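Local coordinates for conserved domain protein (Streptococcus pneumoniae, PDB 4IAJ) that is of unknown function, belongs to the DUF4649 family, and packs in the crystal as part of an eight-copy assembly, at the interface of chains A and B and the interface of chains A and C. Coordinates in Å, arbitrary orientation; residue numbers count along the deposited sequence, not the author numbering. Chains: chain A/B/C, Conserved domain protein.

Contact 1: the interface of chains A and B. Residues chain A 37-38, 43; chain B 37-38.
A:Ile38 and B:Ile38 meet delta-methyl to delta-methyl across the two-fold of this DUF4649 family pair, CD1 of A:Ile38 lying 3.7 Å from CD1 of B:Ile38. The two side chains cross at about a right angle. In each, CG1 stands anti to the carbonyl carbon (chi1 -62° in A:Ile38), which points the longer branch at the other chain.

Further apolar contacts flank this centre as a symmetric pair. CD2 of A:Leu37 sits 4.0 Å from CD1 of B:Ile38, and its twin, CD2 of B:Leu37, is equally far from CD1 of A:Ile38. Each leucine again lies across the isoleucine rather than alongside it. In both leucines CG is anti to the backbone N (chi1 -174° in B:Leu37), and the forked end leans on the ethyl arm of the partner's isoleucine. The four aliphatic side chains, from residues 37 and 38 of the two loops, form one small cluster.

A:Tyr43 extends the apolar surface on one flank, and the two-fold repeats this on the other. Its phenol OH lies against both methyls of B:Leu37, CD1 at 3.8 Å and CD2 at 3.9 Å. CD1 of B:Leu37 is also 4.0 Å from the ring carbon CE2 of A:Tyr43, and the two side chains cross obliquely.

Polar contacts play no part in this patch: even the facing carbonyls, O of A:Leu37 and O of B:Leu37, stay 4.0 Å apart.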
loop_
_atom_site.group_PDB
_atom_site.type_symbol
_atom_site.label_atom_id
_atom_site.label_comp_id
_atom_site.label_asym_id
_atom_site.label_seq_id
_atom_site.Cartn_x
_atom_site.Cartn_y
_atom_site.Cartn_z
ATOM N N LEU A 37 -4.668 -5.876 5.821
ATOM C CA LEU A 37 -3.275 -5.715 5.440
ATOM C C LEU A 37 -2.784 -4.381 6.029
ATOM O O LEU A 37 -1.731 -4.325 6.630
ATOM C CB LEU A 37 -3.119 -5.768 3.929
ATOM C CG LEU A 37 -1.691 -5.683 3.370
ATOM C CD1 LEU A 37 -0.842 -6.893 3.752
ATOM C CD2 LEU A 37 -1.729 -5.520 1.872
ATOM N N ILE A 38 -3.573 -3.322 5.843
ATOM C CA ILE A 38 -3.379 -2.028 6.503
ATOM C C ILE A 38 -4.742 -1.545 7.014
ATOM O O ILE A 38 -5.720 -1.537 6.272
ATOM C CB ILE A 38 -2.801 -0.975 5.544
ATOM C CG1 ILE A 38 -1.419 -1.398 5.041
ATOM C CG2 ILE A 38 -2.693 0.397 6.221
ATOM C CD1 ILE A 38 -0.983 -0.657 3.787
ATOM N N TYR A 43 -2.400 4.847 11.727
ATOM C CA TYR A 43 -1.490 5.952 12.006
ATOM C C TYR A 43 -2.167 7.063 12.790
ATOM O O TYR A 43 -1.590 8.117 12.976
ATOM C CB TYR A 43 -0.912 6.519 10.699
ATOM C CG TYR A 43 0.190 5.652 10.167
ATOM C CD1 TYR A 43 1.471 5.791 10.631
ATOM C CD2 TYR A 43 -0.073 4.644 9.237
ATOM C CE1 TYR A 43 2.492 4.976 10.179
ATOM C CE2 TYR A 43 0.934 3.826 8.774
ATOM C CZ TYR A 43 2.209 3.998 9.243
ATOM O OH TYR A 43 3.208 3.190 8.779
ATOM N N LEU B 37 5.131 -2.372 8.018
ATOM C CA LEU B 37 3.746 -2.107 7.704
ATOM C C LEU B 37 3.261 -3.265 6.855
ATOM O O LEU B 37 2.186 -3.808 7.089
ATOM C CB LEU B 37 3.581 -0.776 6.971
ATOM C CG LEU B 37 2.122 -0.352 6.736
ATOM C CD1 LEU B 37 1.438 -0.070 8.055
ATOM C CD2 LEU B 37 2.025 0.858 5.854
ATOM N N ILE B 38 4.091 -3.655 5.887
ATOM C CA ILE B 38 3.858 -4.840 5.070
ATOM C C ILE B 38 5.201 -5.492 4.829
ATOM O O ILE B 38 6.133 -4.825 4.353
ATOM C CB ILE B 38 3.273 -4.513 3.691
ATOM C CG1 ILE B 38 1.934 -3.782 3.806
ATOM C CG2 ILE B 38 3.093 -5.793 2.864
ATOM C CD1 ILE B 38 1.467 -3.174 2.504
#

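Contact 2: the interface of chains A and C. Residues chain A 43, 61; chain C 13-14, 39-40, 44.
The phenol of A:Tyr43 reaches the backbone of C:Val40, its OH donating a hydrogen bond of 2.8 Å to the carbonyl O. The hydroxyl approaches in the carbonyl plane, on a lone pair, with an angle of 116° at the oxygen. That acceptor also lies in the plane of the A:Tyr43 ring, at its edge, so the tyrosine meets chain C with its rim and not with a face.

Along the same rim comes C:Tyr44. The two tyrosines do not stack, their ring planes being inclined by roughly 70°: the hydroxyl end of C:Tyr44 points at the CD1–CE1 side of the A:Tyr43 ring, with OH of C:Tyr44 3.2 Å from CD1 of A:Tyr43. Setting CG of C:Tyr44 anti to its carbonyl carbon (chi1 -76°) helps send the phenol toward A:Tyr43. One face of the C:Tyr44 ring is covered by CA of C:Asp13, 3.4 Å above the plane and over the ring centre. A weak hydrogen bond of 3.2 Å from the backbone N of C:Ala14 to OH of C:Tyr44 may help to hold the phenol.

A:Thr61 approaches C:Tyr44 tip to tip, its methyl CG2 being 4.2 Å from OH of C:Tyr44. Water 1 bridges the chains beside it, 3.0 Å from the backbone N of A:Thr61 and 2.8 Å from OD2, a carboxylate oxygen of C:Asp13.

By combining a direct bond, an aromatic edge and a water bridge, the site joins chains A and C in the crystal assembly, and may do so in solution too.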
loop_
_atom_site.group_PDB
_atom_site.type_symbol
_atom_site.label_atom_id
_atom_site.label_comp_id
_atom_site.label_asym_id
_atom_site.label_seq_id
_atom_site.Cartn_x
_atom_site.Cartn_y
_atom_site.Cartn_z
ATOM N N TYR A 43 -2.400 4.847 11.727
ATOM C CA TYR A 43 -1.490 5.952 12.006
ATOM C C TYR A 43 -2.167 7.063 12.790
ATOM O O TYR A 43 -1.590 8.117 12.976
ATOM C CB TYR A 43 -0.912 6.519 10.699
ATOM C CG TYR A 43 0.190 5.652 10.167
ATOM C CD1 TYR A 43 1.471 5.791 10.631
ATOM C CD2 TYR A 43 -0.073 4.644 9.237
ATOM C CE1 TYR A 43 2.492 4.976 10.179
ATOM C CE2 TYR A 43 0.934 3.826 8.774
ATOM C CZ TYR A 43 2.209 3.998 9.243
ATOM O OH TYR A 43 3.208 3.190 8.779
ATOM N N THR A 61 -0.251 5.394 18.725
ATOM C CA THR A 61 -1.086 5.297 17.555
ATOM C C THR A 61 -2.013 4.111 17.674
ATOM O O THR A 61 -1.770 3.178 18.459
ATOM C CB THR A 61 -0.239 5.112 16.280
ATOM O OG1 THR A 61 0.485 3.870 16.369
ATOM C CG2 THR A 61 0.726 6.293 16.070
ATOM N N ASP C 13 6.721 9.478 16.211
ATOM C CA ASP C 13 5.605 8.869 15.457
ATOM C C ASP C 13 4.393 9.800 15.344
ATOM O O ASP C 13 4.452 10.960 15.753
ATOM C CB ASP C 13 5.228 7.495 16.041
ATOM C CG ASP C 13 4.540 7.560 17.387
ATOM O OD1 ASP C 13 3.989 8.607 17.814
ATOM O OD2 ASP C 13 4.540 6.480 18.024
ATOM N N ALA C 14 3.286 9.298 14.792
ATOM C CA ALA C 14 2.153 10.180 14.463
ATOM C C ALA C 14 1.370 10.596 15.695
ATOM O O ALA C 14 0.539 11.496 15.603
ATOM C CB ALA C 14 1.224 9.520 13.450
ATOM N N GLY C 39 8.136 -0.009 5.744
ATOM C CA GLY C 39 8.434 -0.028 7.176
ATOM C C GLY C 39 7.488 0.937 7.840
ATOM O O GLY C 39 7.189 1.995 7.260
ATOM N N VAL C 40 7.012 0.600 9.036
ATOM C CA VAL C 40 5.994 1.416 9.701
ATOM C C VAL C 40 6.484 2.851 9.894
ATOM O O VAL C 40 5.726 3.797 9.742
ATOM C CB VAL C 40 5.549 0.843 11.071
ATOM C CG1 VAL C 40 5.015 -0.570 10.926
ATOM C CG2 VAL C 40 6.685 0.872 12.090
ATOM N N TYR C 44 8.622 8.918 9.243
ATOM C CA TYR C 44 8.697 9.633 10.512
ATOM C C TYR C 44 10.010 10.400 10.604
ATOM O O TYR C 44 11.052 9.885 10.184
ATOM C CB TYR C 44 8.576 8.673 11.656
ATOM C CG TYR C 44 7.190 8.142 11.937
ATOM C CD1 TYR C 44 6.034 8.882 11.656
ATOM C CD2 TYR C 44 7.037 6.905 12.525
ATOM C CE1 TYR C 44 4.781 8.383 11.984
ATOM C CE2 TYR C 44 5.793 6.407 12.860
ATOM C CZ TYR C 44 4.679 7.151 12.583
ATOM O OH TYR C 44 3.460 6.653 12.950
HETATM O O HOH W 1 2.625 4.665 18.939
#

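Contact 1 and contact 2 lie about 10 Å apart, measured between the centres of their C-alpha atoms, and A:Tyr43 belongs to both. That one loop residue therefore touches two neighbouring copies at once, and the ring links the apolar patch of contact 1 to the more polar junction of contact 2. The symmetries differ: contact 1 is part of a two-fold interface with a twin for every contact, whereas contact 2 belongs to an interface that is not an exact two-fold. Between them the contacts join three copies of the deposited eight; the structure alone does not show that this assembly forms in solution.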